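PDB 6KFQ: rhodopsin, which uses light absorbed by a covalently bound retinal to pump protons across the cell membrane. Local coordinates for residues 81-84 and 85-88; 167-170 and 171-175; 208-211 and 212-216. All coordinates share one frame; numbering follows the deposited sequence.

Contact 1: 81-84 and 85-88; sequences LLLL and DLCL
Leu84 and Leu88 meet one helical turn apart, their isobutyl groups crossing at a slant with Leu84 CG 4.0 Å from Leu88 CD1. Leu84 makes the reach possible by turning CG away from its own backbone N (chi1 -175°), so that the branch leans along the helix towards the following turn. Leu88 takes the other common leucine torsion, with CG beside its backbone N, and folds back until that CG lies 3.2 Å from Leu84 O. The same carbonyl accepts Leu88 N at 2.9 Å, so one oxygen has both an amide and a methine carbon against it. On another side of the helix Leu83 CD2 and Leu86 CD1 are more loosely apposed, at 4.4 Å.

All of this sits on helix 70-90, the third transmembrane helix of the seven-helix microbial rhodopsin fold. Its hydrogen bonds run regularly from each residue to the fourth one on, and Asp85 N to Leu81 O is the straightest of the four, with 170° at the hydrogen. Four consecutive leucines suit such a place, since an unbranched CB lets each fit the helix while forked ends pack on Ile41 of helix 32-53 and Phe212 of helix 194-218.

Further out, Leu82 touches the retinal, and Leu83 packs on Trp175 of helix 158-184 and on Leu104 of helix 98-120. Cys87, a small side chain, also meets Leu104. Asp85, itself buried, is the acidic residue among these leucines: its OD2 is hydrogen-bonded to Thr38 OG1 of helix 32-53, and Leu216 CD2 comes within 3.5 Å of Asp85 OD2. An aspartate paired with a threonine in an apolar setting on this helix is consistent with the internal proton donor of bacteriorhodopsin-like pumps.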
loop_
_atom_site.group_PDB
_atom_site.type_symbol
_atom_site.label_atom_id
_atom_site.label_comp_id
_atom_site.label_asym_id
_atom_site.label_seq_id
_atom_site.Cartn_x
_atom_site.Cartn_y
_atom_site.Cartn_z
ATOM N N LEU A 81 -0.050 4.847 -5.181
ATOM C CA LEU A 81 -1.420 5.354 -5.217
ATOM C C LEU A 81 -1.938 5.640 -3.814
ATOM O O LEU A 81 -2.683 6.606 -3.609
ATOM C CB LEU A 81 -2.340 4.361 -5.936
ATOM C CG LEU A 81 -2.188 4.194 -7.449
ATOM C CD1 LEU A 81 -3.041 3.039 -7.960
ATOM C CD2 LEU A 81 -2.577 5.475 -8.165
ATOM N N LEU A 82 -1.569 4.808 -2.838
ATOM C CA LEU A 82 -1.931 5.100 -1.452
ATOM C C LEU A 82 -1.286 6.402 -0.988
ATOM O O LEU A 82 -1.931 7.244 -0.356
ATOM C CB LEU A 82 -1.511 3.947 -0.539
ATOM C CG LEU A 82 -2.383 2.686 -0.619
ATOM C CD1 LEU A 82 -1.663 1.535 0.017
ATOM C CD2 LEU A 82 -3.755 2.896 0.039
ATOM N N LEU A 83 -0.000 6.579 -1.286
ATOM C CA LEU A 83 0.647 7.837 -0.950
ATOM C C LEU A 83 -0.017 8.996 -1.676
ATOM O O LEU A 83 -0.181 10.079 -1.109
ATOM C CB LEU A 83 2.141 7.758 -1.283
ATOM C CG LEU A 83 2.843 6.646 -0.509
ATOM C CD1 LEU A 83 4.285 6.496 -0.984
ATOM C CD2 LEU A 83 2.794 6.952 0.980
ATOM N N LEU A 84 -0.402 8.787 -2.938
ATOM C CA LEU A 84 -1.097 9.825 -3.691
ATOM C C LEU A 84 -2.401 10.225 -3.007
ATOM O O LEU A 84 -2.697 11.416 -2.871
ATOM C CB LEU A 84 -1.361 9.347 -5.117
ATOM C CG LEU A 84 -1.983 10.395 -6.043
ATOM C CD1 LEU A 84 -1.155 11.687 -6.053
ATOM C CD2 LEU A 84 -2.124 9.835 -7.455
ATOM N N ASP A 85 -3.208 9.243 -2.594
ATOM C CA ASP A 85 -4.390 9.557 -1.791
ATOM C C ASP A 85 -4.032 10.460 -0.611
ATOM O O ASP A 85 -4.736 11.434 -0.323
ATOM C CB ASP A 85 -5.043 8.274 -1.274
ATOM C CG ASP A 85 -6.134 7.748 -2.189
ATOM O OD1 ASP A 85 -6.611 8.491 -3.069
ATOM O OD2 ASP A 85 -6.518 6.572 -2.011
ATOM N N LEU A 86 -2.935 10.150 0.084
ATOM C CA LEU A 86 -2.571 10.947 1.246
ATOM C C LEU A 86 -2.124 12.341 0.830
ATOM O O LEU A 86 -2.453 13.325 1.500
ATOM C CB LEU A 86 -1.470 10.249 2.051
ATOM C CG LEU A 86 -1.822 8.961 2.791
ATOM C CD1 LEU A 86 -0.582 8.363 3.466
ATOM C CD2 LEU A 86 -2.936 9.187 3.802
ATOM N N CYS A 87 -1.382 12.444 -0.278
ATOM C CA CYS A 87 -0.967 13.755 -0.776
ATOM C C CYS A 87 -2.169 14.617 -1.153
ATOM O O CYS A 87 -2.195 15.819 -0.864
ATOM C CB CYS A 87 -0.043 13.595 -1.980
ATOM S SG CYS A 87 1.607 12.952 -1.595
ATOM N N LEU A 88 -3.159 14.029 -1.831
ATOM C CA LEU A 88 -4.309 14.809 -2.278
ATOM C C LEU A 88 -5.182 15.254 -1.109
ATOM O O LEU A 88 -5.823 16.307 -1.187
ATOM C CB LEU A 88 -5.119 14.000 -3.289
ATOM C CG LEU A 88 -4.327 13.580 -4.526
ATOM C CD1 LEU A 88 -5.158 12.666 -5.416
ATOM C CD2 LEU A 88 -3.864 14.802 -5.300
#

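Contact 2: 167-170 and 171-175; sequences LAVL and TIVLW. With RET (retinal), chain R; MPG ([(Z)-octadec-9-enyl] (2R)-2,3-bis(oxidanyl)propanoate), chain J; MPG ([(Z)-octadec-9-enyl] (2R)-2,3-bis(oxidanyl)propanoate), chain F.
Thr171 grips Leu167 O twice, through OG1 at 2.8 Å and through its backbone N, and the two donors come from opposite faces of the carbonyl plane. This is the familiar way for a threonine to bury its hydroxyl in a transmembrane helix, here helix 158-184 of the seven-helix rhodopsin fold. The torsion that sets OG1 beside its own backbone N (chi1 -68°) brings it back to the carbonyl one turn earlier, and leaves CG2 pointing on towards Trp175.

Towards the protein the packing is close. Leu170 CD1 and Leu174 CD1 come to 3.5 Å as their side chains pass at an angle, and Leu174 goes on to touch Leu207 of helix 194-218. Leu167 fills the seam between that helix and helix 70-90.

The lipid side is looser. Leu170 stands at the border, its CA 3.7 Å from C16 of one lipid (chain J). Val169 CG1 and Val173 CG2 stand one turn apart at 4.3 Å, with alkyl chains laid along them. Val173 uses both branches: CG1 lies 3.6 Å from C18 of the chain J lipid, and CG2 lies 3.8 Å from C13 of another (chain F). Short, apolar and branched at CB, each valine presents methyl groups to these chains.

One turn beyond Thr171, the indole of Trp175 is held between two methyl groups, Thr171 CG2 above one face and retinal C20 above the opposite one. Both sit off-centre, towards the rim. On the retinal side the nearest ring atom is NE1, 3.3 Å from C20.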
loop_
_atom_site.group_PDB
_atom_site.type_symbol
_atom_site.label_atom_id
_atom_site.label_comp_id
_atom_site.label_asym_id
_atom_site.label_seq_id
_atom_site.Cartn_x
_atom_site.Cartn_y
_atom_site.Cartn_z
ATOM N N LEU A 167 -5.772 8.252 8.555
ATOM C CA LEU A 167 -5.203 7.396 7.520
ATOM C C LEU A 167 -3.683 7.352 7.607
ATOM O O LEU A 167 -3.067 6.318 7.318
ATOM C CB LEU A 167 -5.641 7.883 6.145
ATOM C CG LEU A 167 -7.140 7.763 5.852
ATOM C CD1 LEU A 167 -7.415 8.267 4.453
ATOM C CD2 LEU A 167 -7.620 6.331 6.026
ATOM N N ALA A 168 -3.059 8.471 7.967
ATOM C CA ALA A 168 -1.601 8.502 8.008
ATOM C C ALA A 168 -1.063 7.642 9.145
ATOM O O ALA A 168 -0.067 6.935 8.973
ATOM C CB ALA A 168 -1.103 9.947 8.128
ATOM N N VAL A 169 -1.696 7.705 10.318
ATOM C CA VAL A 169 -1.289 6.841 11.423
ATOM C C VAL A 169 -1.545 5.388 11.071
ATOM O O VAL A 169 -0.696 4.519 11.309
ATOM C CB VAL A 169 -2.014 7.244 12.722
ATOM C CG1 VAL A 169 -1.728 6.251 13.817
ATOM C CG2 VAL A 169 -1.573 8.616 13.158
ATOM N N LEU A 170 -2.713 5.098 10.488
ATOM C CA LEU A 170 -2.996 3.736 10.048
ATOM C C LEU A 170 -1.932 3.238 9.080
ATOM O O LEU A 170 -1.464 2.097 9.172
ATOM C CB LEU A 170 -4.370 3.686 9.382
ATOM C CG LEU A 170 -4.732 2.331 8.780
ATOM C CD1 LEU A 170 -4.893 1.287 9.880
ATOM C CD2 LEU A 170 -6.016 2.429 7.967
ATOM N N THR A 171 -1.577 4.077 8.115
ATOM C CA THR A 171 -0.546 3.738 7.142
ATOM C C THR A 171 0.790 3.465 7.822
ATOM O O THR A 171 1.424 2.435 7.573
ATOM C CB THR A 171 -0.442 4.877 6.120
ATOM O OG1 THR A 171 -1.651 4.916 5.327
ATOM C CG2 THR A 171 0.763 4.728 5.208
ATOM N N ILE A 172 1.238 4.372 8.688
ATOM C CA ILE A 172 2.548 4.192 9.311
ATOM C C ILE A 172 2.589 2.896 10.116
ATOM O O ILE A 172 3.539 2.106 10.010
ATOM C CB ILE A 172 2.895 5.414 10.175
ATOM C CG1 ILE A 172 3.089 6.659 9.303
ATOM C CG2 ILE A 172 4.166 5.172 10.988
ATOM C CD1 ILE A 172 3.209 7.920 10.125
ATOM N N VAL A 173 1.542 2.632 10.904
ATOM C CA VAL A 173 1.517 1.421 11.724
ATOM C C VAL A 173 1.551 0.178 10.848
ATOM O O VAL A 173 2.343 -0.745 11.078
ATOM C CB VAL A 173 0.287 1.421 12.649
ATOM C CG1 VAL A 173 0.143 0.078 13.324
ATOM C CG2 VAL A 173 0.417 2.540 13.689
ATOM N N LEU A 174 0.678 0.122 9.843
ATOM C CA LEU A 174 0.580 -1.085 9.027
ATOM C C LEU A 174 1.818 -1.268 8.160
ATOM O O LEU A 174 2.326 -2.386 8.030
ATOM C CB LEU A 174 -0.682 -1.035 8.157
ATOM C CG LEU A 174 -2.026 -1.160 8.879
ATOM C CD1 LEU A 174 -3.147 -1.056 7.866
ATOM C CD2 LEU A 174 -2.135 -2.477 9.636
ATOM N N TRP A 175 2.328 -0.184 7.566
ATOM C CA TRP A 175 3.446 -0.354 6.645
ATOM C C TRP A 175 4.696 -0.824 7.369
ATOM O O TRP A 175 5.496 -1.561 6.797
ATOM C CB TRP A 175 3.738 0.939 5.887
ATOM C CG TRP A 175 2.714 1.302 4.827
ATOM C CD1 TRP A 175 1.366 1.055 4.863
ATOM C CD2 TRP A 175 2.965 1.978 3.583
ATOM N NE1 TRP A 175 0.764 1.541 3.719
ATOM C CE2 TRP A 175 1.721 2.121 2.925
ATOM C CE3 TRP A 175 4.117 2.482 2.967
ATOM C CZ2 TRP A 175 1.603 2.739 1.678
ATOM C CZ3 TRP A 175 4.001 3.095 1.734
ATOM C CH2 TRP A 175 2.756 3.218 1.099
HETATM C C1 RET R . 9.628 -4.822 2.006
HETATM C C2 RET R . 10.937 -5.601 2.197
HETATM C C3 RET R . 12.186 -4.747 2.257
HETATM C C4 RET R . 12.078 -3.690 3.338
HETATM C C5 RET R . 10.725 -3.019 3.410
HETATM C C6 RET R . 9.645 -3.468 2.745
HETATM C C7 RET R . 8.378 -2.764 2.875
HETATM C C8 RET R . 7.197 -2.935 2.219
HETATM C C9 RET R . 5.949 -2.224 2.378
HETATM C C10 RET R . 4.855 -2.697 1.753
HETATM C C11 RET R . 3.529 -2.151 1.768
HETATM C C12 RET R . 2.555 -2.721 1.065
HETATM C C13 RET R . 1.182 -2.284 0.963
HETATM C C14 RET R . 0.360 -2.928 0.100
HETATM C C15 RET R . -1.016 -2.637 -0.183
HETATM C C16 RET R . 9.432 -4.615 0.497
HETATM C C17 RET R . 8.523 -5.761 2.529
HETATM C C18 RET R . 10.774 -1.707 4.145
HETATM C C19 RET R . 5.921 -1.003 3.254
HETATM C C20 RET R . 0.748 -1.111 1.795
HETATM C C14 MPG J . -6.317 3.880 13.394
HETATM C C15 MPG J . -4.907 3.974 13.922
HETATM C C16 MPG J . -3.999 2.855 13.474
HETATM C C17 MPG J . -4.437 1.476 13.888
HETATM C C18 MPG J . -3.467 0.381 13.508
HETATM C C4 MPG F . 3.328 12.667 13.601
HETATM C C5 MPG F . 2.463 11.514 14.050
HETATM C C6 MPG F . 3.138 10.165 13.971
HETATM C C7 MPG F . 2.254 8.989 14.369
HETATM C C8 MPG F . 2.983 7.681 14.421
HETATM C C9 MPG F . 2.119 6.506 14.762
HETATM C C10 MPG F . 2.591 5.310 15.006
HETATM C C11 MPG F . 4.052 4.985 15.001
HETATM C C12 MPG F . 4.385 3.643 15.574
HETATM C C13 MPG F . 4.027 2.451 14.701
HETATM C C14 MPG F . 4.382 1.129 15.338
HETATM C C15 MPG F . 4.218 -0.089 14.460
HETATM C C16 MPG F . 4.587 -1.373 15.161
HETATM C C17 MPG F . 4.625 -2.624 14.324
HETATM C C18 MPG F . 5.056 -3.848 15.098
#

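Contact 3: 208-211 and 212-216; sequences AKVG and FGLLL. With RET (retinal), chain R; MPG ([(Z)-octadec-9-enyl] (2R)-2,3-bis(oxidanyl)propanoate), chain K.
Val210 and Leu214 lie side by side and point the same way, Val210 CG1 4.0 Å from Leu214 CD1, forming an apolar ridge that meets helix 2-23 at Met13, Tyr19 and Phe20. The backbone beneath supports them, Leu214 N bonding to Val210 O at 2.8 Å.

Phe212 and Lys209 are sent in other directions. With CG opposite its backbone N (chi1 -178°), Phe212 carries its ring inward among the helices, where it meets Leu82 and where CE2 lies 3.4 Å from Thr171 OG1. A flat, wide side chain suits this position, since it touches helices 70-90 and 158-184 at once. Ala208 O lies obliquely to the ring and 3.1 Å from Phe212 CB, but Phe212 N is 4.5 Å from Ala208 O, too far for the usual helical bond. The turn at 208-211 is widened to the pi type, and Lys209 has an unusual phi of -119°.

The next bond forms but is off-axis: Gly213 N reaches Lys209 O from above the carbonyl plane, at 2.9 Å. Glycine suits this spot because Lys209 O crowds the side of its CA where a side chain would stand. Gly211, also without a side chain, lets C15 of a bound lipid (chain K) come 3.6 Å from its CA; the lipid also rests on Leu215.

Lys209 runs nearly straight before turning at its last torsion (chi4 81°), so that NZ is joined covalently to retinal C15 at 1.4 Å. Around it stand Asp74 and Thr78 of helix 70-90, the aspartate placed as the Schiff-base counterion is in bacteriorhodopsin. The retinal-bearing lysine on the seventh transmembrane helix marks the microbial rhodopsin chromophore site, and a pi-type turn beside it is found in bacteriorhodopsin too.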
loop_
_atom_site.group_PDB
_atom_site.type_symbol
_atom_site.label_atom_id
_atom_site.label_comp_id
_atom_site.label_asym_id
_atom_site.label_seq_id
_atom_site.Cartn_x
_atom_site.Cartn_y
_atom_site.Cartn_z
ATOM N N ALA A 208 -4.671 -2.226 4.986
ATOM C CA ALA A 208 -3.983 -1.089 4.381
ATOM C C ALA A 208 -4.639 -0.600 3.097
ATOM O O ALA A 208 -4.326 0.518 2.656
ATOM C CB ALA A 208 -2.515 -1.462 4.111
ATOM N N LYS A 209 -5.549 -1.388 2.503
ATOM C CA LYS A 209 -6.214 -1.017 1.256
ATOM C C LYS A 209 -7.721 -0.914 1.424
ATOM O O LYS A 209 -8.292 0.142 1.134
ATOM C CB LYS A 209 -5.873 -2.015 0.136
ATOM C CG LYS A 209 -4.389 -1.992 -0.293
ATOM C CD LYS A 209 -4.091 -2.924 -1.468
ATOM C CE LYS A 209 -2.653 -2.737 -1.968
ATOM N NZ LYS A 209 -1.660 -3.478 -1.142
ATOM N N VAL A 210 -8.387 -1.980 1.867
ATOM C CA VAL A 210 -9.834 -1.905 2.050
ATOM C C VAL A 210 -10.177 -1.119 3.304
ATOM O O VAL A 210 -11.094 -0.298 3.293
ATOM C CB VAL A 210 -10.446 -3.316 2.082
ATOM C CG1 VAL A 210 -11.956 -3.225 2.388
ATOM C CG2 VAL A 210 -10.222 -4.010 0.754
ATOM N N GLY A 211 -9.449 -1.347 4.401
ATOM C CA GLY A 211 -9.689 -0.554 5.597
ATOM C C GLY A 211 -9.396 0.916 5.366
ATOM O O GLY A 211 -10.219 1.784 5.665
ATOM N N PHE A 212 -8.203 1.207 4.837
ATOM C CA PHE A 212 -7.852 2.555 4.397
ATOM C C PHE A 212 -8.946 3.153 3.517
ATOM O O PHE A 212 -9.466 4.238 3.804
ATOM C CB PHE A 212 -6.499 2.473 3.667
ATOM C CG PHE A 212 -5.932 3.789 3.182
ATOM C CD1 PHE A 212 -6.379 4.355 1.999
ATOM C CD2 PHE A 212 -4.867 4.388 3.847
ATOM C CE1 PHE A 212 -5.826 5.538 1.526
ATOM C CE2 PHE A 212 -4.291 5.567 3.365
ATOM C CZ PHE A 212 -4.777 6.140 2.215
ATOM N N GLY A 213 -9.340 2.438 2.458
ATOM C CA GLY A 213 -10.272 3.007 1.503
ATOM C C GLY A 213 -11.659 3.225 2.073
ATOM O O GLY A 213 -12.325 4.204 1.730
ATOM N N LEU A 214 -12.112 2.321 2.942
ATOM C CA LEU A 214 -13.395 2.518 3.615
ATOM C C LEU A 214 -13.387 3.794 4.444
ATOM O O LEU A 214 -14.338 4.583 4.397
ATOM C CB LEU A 214 -13.707 1.320 4.501
ATOM C CG LEU A 214 -14.364 0.126 3.821
ATOM C CD1 LEU A 214 -14.361 -1.084 4.744
ATOM C CD2 LEU A 214 -15.795 0.495 3.417
ATOM N N LEU A 215 -12.320 4.005 5.219
ATOM C CA LEU A 215 -12.206 5.209 6.033
ATOM C C LEU A 215 -12.134 6.462 5.169
ATOM O O LEU A 215 -12.784 7.468 5.472
ATOM C CB LEU A 215 -10.980 5.108 6.937
ATOM C CG LEU A 215 -11.063 4.033 8.017
ATOM C CD1 LEU A 215 -9.735 3.896 8.745
ATOM C CD2 LEU A 215 -12.204 4.333 8.990
ATOM N N LEU A 216 -11.359 6.415 4.083
ATOM C CA LEU A 216 -11.231 7.575 3.204
ATOM C C LEU A 216 -12.562 7.914 2.539
ATOM O O LEU A 216 -13.067 9.041 2.646
ATOM C CB LEU A 216 -10.157 7.307 2.144
ATOM C CG LEU A 216 -10.024 8.420 1.100
ATOM C CD1 LEU A 216 -9.678 9.735 1.769
ATOM C CD2 LEU A 216 -8.982 8.056 0.046
HETATM C C1 RET R . 9.628 -4.822 2.006
HETATM C C2 RET R . 10.937 -5.601 2.197
HETATM C C3 RET R . 12.186 -4.747 2.257
HETATM C C4 RET R . 12.078 -3.690 3.338
HETATM C C5 RET R . 10.725 -3.019 3.410
HETATM C C6 RET R . 9.645 -3.468 2.745
HETATM C C7 RET R . 8.378 -2.764 2.875
HETATM C C8 RET R . 7.197 -2.935 2.219
HETATM C C9 RET R . 5.949 -2.224 2.378
HETATM C C10 RET R . 4.855 -2.697 1.753
HETATM C C11 RET R . 3.529 -2.151 1.768
HETATM C C12 RET R . 2.555 -2.721 1.065
HETATM C C13 RET R . 1.182 -2.284 0.963
HETATM C C14 RET R . 0.360 -2.928 0.100
HETATM C C15 RET R . -1.016 -2.637 -0.183
HETATM C C16 RET R . 9.432 -4.615 0.497
HETATM C C17 RET R . 8.523 -5.761 2.529
HETATM C C18 RET R . 10.774 -1.707 4.145
HETATM C C19 RET R . 5.921 -1.003 3.254
HETATM C C20 RET R . 0.748 -1.111 1.795
HETATM C C15 MPG K . -11.194 0.184 8.821
HETATM C C16 MPG K . -10.409 -0.349 9.994
HETATM C C17 MPG K . -8.919 -0.370 9.802
HETATM C C18 MPG K . -8.176 -0.955 10.980
#

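In the fold
The three contacts are short stretches, about two turns each, of three different transmembrane helices, coming in series along the chain: contact 1 on helix 70-90, contact 2 on helix 158-184 and contact 3 on helix 194-218. The last two helices follow each other in sequence. Contact centres are about 12 Å apart for contacts 1 and 2 and for 1 and 3, and about 11 Å for 2 and 3, and side chains of each pair touch, forming a triangle inside the helix bundle. Every one has a residue in the retinal pocket. The retinal-bearing lysine of contact 3 and Asp85 of contact 1, probably the internal proton donor as in bacteriorhodopsin, thus lie on neighbouring helices.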